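Local coordinates for N-carbamoylsarcosine amidase related protein (Thermoplasma acidophilum, PDB 3EEF) that binds a zinc ion and is probably an isochorismatase-like hydrolase that acts as an amidase on N-carbamoylsarcosine or a related compound, at residues 52-58 against 90-94; 137-143 against 162-168. Residue numbers count along the deposited sequence, not the author numbering.

Contact 1. Residues 52-58 against 90-94; sequences HYPDDPE and KHAYS. With ZN (zinc ion), chain C.
The zinc site of this isochorismatase-like fold is built partly from the loop 52-58, which follows strand 45-50, and is backed by 90-94, where the chain leaves strand 86-90. H52 NE2 binds ZN at 2.2 Å and E58 OE1 binds ZN at 2.0 Å; D50 and H65 complete the four protein ligands. Between the two ligands the chain makes a type I beta turn from Y53 to D56, closed by D56 N to Y53 O at 3.1 Å. The turn leaves D56 (chi1 m) pointing at 90-94, with OD2 as a shared acceptor: it takes hydrogen bonds from H91 ND1 (2.6 Å), H52 ND1 (2.9 Å) and Y53 N (3.0 Å). H52 and H91, both chi1 m, are nearest in register, CA to CA 5.3 Å. H91 CE1 lies over one face of the Y53 ring, 3.4 Å from Y53 CE2. One water joins E58 N (3.0 Å) to H91 O (2.8 Å). K90 NZ donates to A92 O (2.7 Å) and Y93 O (2.8 Å) and salt-bridges the zinc ligand D50. Because D56 accepts from H52 ND1, NE2 is left to coordinate the metal, a geometry consistent with the carboxylate orienting the zinc-binding imidazole while also holding H91.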
# COMPACT_ATOMS: atom_id res chain seq x y z
N HIS A 52 -0.51 8.14 -18.17
CA HIS A 52 0.22 9.11 -17.35
C HIS A 52 -0.38 10.51 -17.37
O HIS A 52 -0.97 10.91 -18.36
CB HIS A 52 1.67 9.23 -17.80
CG HIS A 52 2.53 8.06 -17.42
ND1 HIS A 52 2.83 7.75 -16.10
CD2 HIS A 52 3.20 7.16 -18.18
CE1 HIS A 52 3.63 6.69 -16.07
NE2 HIS A 52 3.89 6.32 -17.32
N TYR A 53 -0.24 11.18 -16.23
CA TYR A 53 -0.45 12.59 -16.08
C TYR A 53 0.92 13.29 -16.24
O TYR A 53 1.98 12.71 -15.95
CB TYR A 53 -0.96 12.98 -14.68
CG TYR A 53 -2.22 12.33 -14.17
CD1 TYR A 53 -3.36 12.21 -14.97
CD2 TYR A 53 -2.29 11.86 -12.85
CE1 TYR A 53 -4.53 11.60 -14.47
CE2 TYR A 53 -3.43 11.28 -12.35
CZ TYR A 53 -4.55 11.15 -13.14
OH TYR A 53 -5.66 10.55 -12.59
N PRO A 54 0.89 14.57 -16.62
CA PRO A 54 2.12 15.33 -16.82
C PRO A 54 3.05 15.31 -15.61
O PRO A 54 4.26 15.40 -15.77
CB PRO A 54 1.61 16.74 -17.06
CG PRO A 54 0.24 16.52 -17.71
CD PRO A 54 -0.31 15.32 -17.04
N ASP A 55 2.49 15.18 -14.42
CA ASP A 55 3.28 15.29 -13.20
C ASP A 55 3.51 13.94 -12.49
O ASP A 55 4.00 13.92 -11.35
CB ASP A 55 2.68 16.35 -12.24
CG ASP A 55 1.21 16.07 -11.87
OD1 ASP A 55 0.64 15.03 -12.28
OD2 ASP A 55 0.63 16.94 -11.15
N ASP A 56 3.20 12.82 -13.15
CA ASP A 56 3.64 11.53 -12.63
C ASP A 56 5.16 11.55 -12.39
O ASP A 56 5.91 12.13 -13.17
CB ASP A 56 3.23 10.38 -13.55
CG ASP A 56 1.75 10.07 -13.46
OD1 ASP A 56 1.08 10.53 -12.52
OD2 ASP A 56 1.25 9.38 -14.33
N PRO A 57 5.63 10.91 -11.31
CA PRO A 57 7.05 10.97 -10.93
C PRO A 57 8.00 10.65 -12.06
O PRO A 57 9.04 11.29 -12.20
CB PRO A 57 7.17 9.88 -9.86
CG PRO A 57 5.77 9.78 -9.28
CD PRO A 57 4.85 10.02 -10.43
N GLU A 58 7.65 9.67 -12.88
CA GLU A 58 8.58 9.21 -13.91
C GLU A 58 8.64 10.10 -15.18
O GLU A 58 9.49 9.86 -16.04
CB GLU A 58 8.28 7.76 -14.29
CG GLU A 58 7.24 7.63 -15.34
CD GLU A 58 6.84 6.19 -15.56
OE1 GLU A 58 6.95 5.77 -16.70
OE2 GLU A 58 6.41 5.52 -14.59
N LYS A 90 -2.33 2.54 -15.16
CA LYS A 90 -1.29 2.67 -14.16
C LYS A 90 -0.46 3.95 -14.38
O LYS A 90 -0.38 4.45 -15.50
CB LYS A 90 -0.39 1.42 -14.16
CG LYS A 90 0.53 1.25 -15.37
CD LYS A 90 1.44 0.03 -15.17
CE LYS A 90 2.44 -0.13 -16.28
NZ LYS A 90 3.70 0.68 -16.08
N HIS A 91 0.14 4.45 -13.30
CA HIS A 91 0.92 5.69 -13.33
C HIS A 91 2.41 5.54 -12.95
O HIS A 91 3.13 6.54 -12.90
CB HIS A 91 0.25 6.70 -12.39
CG HIS A 91 -1.04 7.23 -12.94
ND1 HIS A 91 -1.10 8.36 -13.73
CD2 HIS A 91 -2.31 6.74 -12.88
CE1 HIS A 91 -2.35 8.57 -14.10
NE2 HIS A 91 -3.10 7.60 -13.60
N ALA A 92 2.85 4.30 -12.71
CA ALA A 92 4.23 3.96 -12.36
C ALA A 92 4.61 2.63 -13.00
O ALA A 92 3.77 1.96 -13.66
CB ALA A 92 4.40 3.89 -10.82
N TYR A 93 5.87 2.25 -12.85
CA TYR A 93 6.38 1.08 -13.60
C TYR A 93 5.59 -0.18 -13.27
O TYR A 93 5.14 -0.88 -14.19
CB TYR A 93 7.86 0.85 -13.33
CG TYR A 93 8.78 2.00 -13.73
CD1 TYR A 93 8.61 2.70 -14.93
CD2 TYR A 93 9.88 2.32 -12.95
CE1 TYR A 93 9.47 3.70 -15.30
CE2 TYR A 93 10.75 3.34 -13.31
CZ TYR A 93 10.55 4.02 -14.48
OH TYR A 93 11.42 5.04 -14.79
N SER A 94 5.45 -0.47 -11.97
CA SER A 94 4.71 -1.64 -11.53
C SER A 94 3.22 -1.57 -11.79
O SER A 94 2.56 -0.59 -11.45
CB SER A 94 4.91 -1.86 -10.03
OG SER A 94 4.11 -2.96 -9.61
ZN ZN C . 5.60 5.11 -18.02
O HOH W 1 -5.99 7.42 -13.99
O HOH W 2 5.61 7.61 -12.18
O HOH W 3 7.61 4.88 -12.31

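Contact 2. Residues 137-143 against 162-168; sequences RIIVVED and GATVKRS
Strands 137-141 and 164-166 run parallel, their axes 4.7 Å apart at closest and crossing at -30°. I139 pairs with T164, V140 with V165 and V141 with K166, at CA-CA distances of 4.9 to 5.0 Å. Donors and acceptors are satisfied in turn: T164 N to I138 O (3.1 Å), V140 N to T164 O (3.1 Å), K166 N to V140 O (2.9 Å) and E142 N to K166 O (2.9 Å). I139 N and O face the other way, toward strand 112-116. Helix 153-161 supplies the crossover between the two strands, a beta-alpha-beta unit at one margin of the parallel sheet; G162, with positive phi, leaves that helix, and V140 and V165 point to the face it covers. I138 CG2 meets A163 CB at 3.8 Å. Past the strands the chain turns at E142 and D143. There D143 OD1 accepts from S168 N (2.8 Å), while E142 OE2 forms a salt bridge with R167 NE (2.9 Å), weak as a hydrogen bond, and E142 OE1 pairs with K154.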
# COMPACT_ATOMS: atom_id res chain seq x y z
N ARG A 137 3.46 -16.71 -7.18
CA ARG A 137 4.52 -17.32 -8.02
C ARG A 137 4.51 -16.60 -9.36
O ARG A 137 3.49 -16.01 -9.76
CB ARG A 137 4.30 -18.81 -8.25
CG ARG A 137 4.36 -19.66 -6.98
CD ARG A 137 5.77 -19.74 -6.36
NE ARG A 137 6.82 -20.13 -7.31
CZ ARG A 137 6.95 -21.34 -7.90
NH1 ARG A 137 6.08 -22.33 -7.65
NH2 ARG A 137 7.96 -21.57 -8.75
N ILE A 138 5.66 -16.65 -10.04
CA ILE A 138 5.87 -15.86 -11.23
C ILE A 138 6.33 -16.69 -12.42
O ILE A 138 7.27 -17.47 -12.30
CB ILE A 138 6.91 -14.75 -11.00
CG1 ILE A 138 6.47 -13.81 -9.84
CG2 ILE A 138 7.14 -13.96 -12.32
CD1 ILE A 138 7.59 -12.95 -9.15
N ILE A 139 5.68 -16.47 -13.57
CA ILE A 139 6.06 -17.07 -14.82
C ILE A 139 6.18 -15.93 -15.81
O ILE A 139 5.35 -15.03 -15.81
CB ILE A 139 4.95 -18.06 -15.33
CG1 ILE A 139 4.79 -19.22 -14.34
CG2 ILE A 139 5.24 -18.56 -16.76
CD1 ILE A 139 3.64 -20.19 -14.69
N VAL A 140 7.22 -15.98 -16.63
CA VAL A 140 7.43 -15.03 -17.71
C VAL A 140 7.53 -15.75 -19.06
O VAL A 140 8.22 -16.73 -19.19
CB VAL A 140 8.73 -14.25 -17.46
CG1 VAL A 140 8.87 -13.11 -18.48
CG2 VAL A 140 8.74 -13.70 -16.06
N VAL A 141 6.80 -15.26 -20.06
CA VAL A 141 6.83 -15.83 -21.40
C VAL A 141 7.87 -15.12 -22.26
O VAL A 141 7.56 -14.12 -22.88
CB VAL A 141 5.44 -15.74 -22.04
CG1 VAL A 141 5.40 -16.43 -23.42
CG2 VAL A 141 4.42 -16.34 -21.09
N GLU A 142 9.10 -15.66 -22.29
CA GLU A 142 10.26 -14.98 -22.87
C GLU A 142 10.02 -14.33 -24.24
O GLU A 142 10.40 -13.19 -24.45
CB GLU A 142 11.49 -15.89 -22.92
CG GLU A 142 11.35 -17.15 -23.78
CD GLU A 142 12.61 -18.06 -23.79
OE1 GLU A 142 13.68 -17.69 -23.25
OE2 GLU A 142 12.53 -19.17 -24.34
N ASP A 143 9.35 -15.05 -25.13
CA ASP A 143 9.15 -14.58 -26.50
C ASP A 143 8.05 -13.56 -26.58
O ASP A 143 7.87 -12.91 -27.62
CB ASP A 143 8.88 -15.74 -27.51
CG ASP A 143 7.71 -16.60 -27.12
OD1 ASP A 143 7.50 -16.85 -25.91
OD2 ASP A 143 6.99 -17.04 -28.04
N GLY A 162 12.80 -15.71 -8.54
CA GLY A 162 12.49 -17.13 -8.66
C GLY A 162 11.55 -17.47 -9.79
O GLY A 162 10.87 -18.49 -9.74
N ALA A 163 11.50 -16.62 -10.83
CA ALA A 163 10.56 -16.82 -11.95
C ALA A 163 10.92 -18.05 -12.73
O ALA A 163 12.11 -18.39 -12.86
CB ALA A 163 10.53 -15.63 -12.89
N THR A 164 9.90 -18.74 -13.26
CA THR A 164 10.15 -19.77 -14.24
C THR A 164 9.83 -19.17 -15.60
O THR A 164 8.79 -18.52 -15.77
CB THR A 164 9.30 -21.01 -14.00
OG1 THR A 164 7.93 -20.66 -14.22
CG2 THR A 164 9.45 -21.53 -12.59
N VAL A 165 10.69 -19.45 -16.58
CA VAL A 165 10.60 -18.88 -17.91
C VAL A 165 10.01 -19.92 -18.88
O VAL A 165 10.44 -21.06 -18.92
CB VAL A 165 12.01 -18.48 -18.39
CG1 VAL A 165 11.96 -17.85 -19.77
CG2 VAL A 165 12.67 -17.53 -17.37
N LYS A 166 9.02 -19.51 -19.67
CA LYS A 166 8.36 -20.40 -20.63
C LYS A 166 8.33 -19.74 -21.99
O LYS A 166 8.61 -18.55 -22.10
CB LYS A 166 6.92 -20.68 -20.18
CG LYS A 166 6.80 -21.53 -18.91
CD LYS A 166 7.42 -22.91 -19.07
CE LYS A 166 6.92 -23.90 -18.02
NZ LYS A 166 7.83 -25.08 -17.90
N ARG A 167 7.97 -20.51 -23.02
CA ARG A 167 7.74 -19.96 -24.35
C ARG A 167 6.25 -19.96 -24.65
O ARG A 167 5.48 -20.71 -24.04
CB ARG A 167 8.50 -20.74 -25.41
CG ARG A 167 9.94 -21.02 -25.01
CD ARG A 167 10.81 -21.41 -26.19
NE ARG A 167 11.42 -20.23 -26.80
CZ ARG A 167 10.97 -19.59 -27.87
NH1 ARG A 167 9.86 -19.98 -28.51
NH2 ARG A 167 11.63 -18.53 -28.32
N SER A 168 5.84 -19.10 -25.58
CA SER A 168 4.43 -18.93 -25.86
C SER A 168 3.80 -20.25 -26.29
O SER A 168 2.68 -20.55 -25.89
CB SER A 168 4.17 -17.84 -26.91
OG SER A 168 4.94 -18.02 -28.07

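How the contacts relate
Contact 1 closes before contact 2 opens along the chain, and the two lie on opposite sides of the chain's centre, with centres 26 Å apart and nearest atoms about 11 Å apart. One parallel sheet relates them: contact 1 sits in the loops following strands 45-50 and 86-90 at one margin, whereas contact 2 joins 137-141 to 164-166 at the other, with strands 3-8 and 112-116 between. Helix 123-133 bridges the distance, since K90 and Y93 touch it from contact 1 and I138 from contact 2. The zinc ligands come from the end of strand 45-50 and beyond, while contact 2 adds 164-166, outermost on the other side within this chain. Both contacts also reach the third subunit of the tetramer.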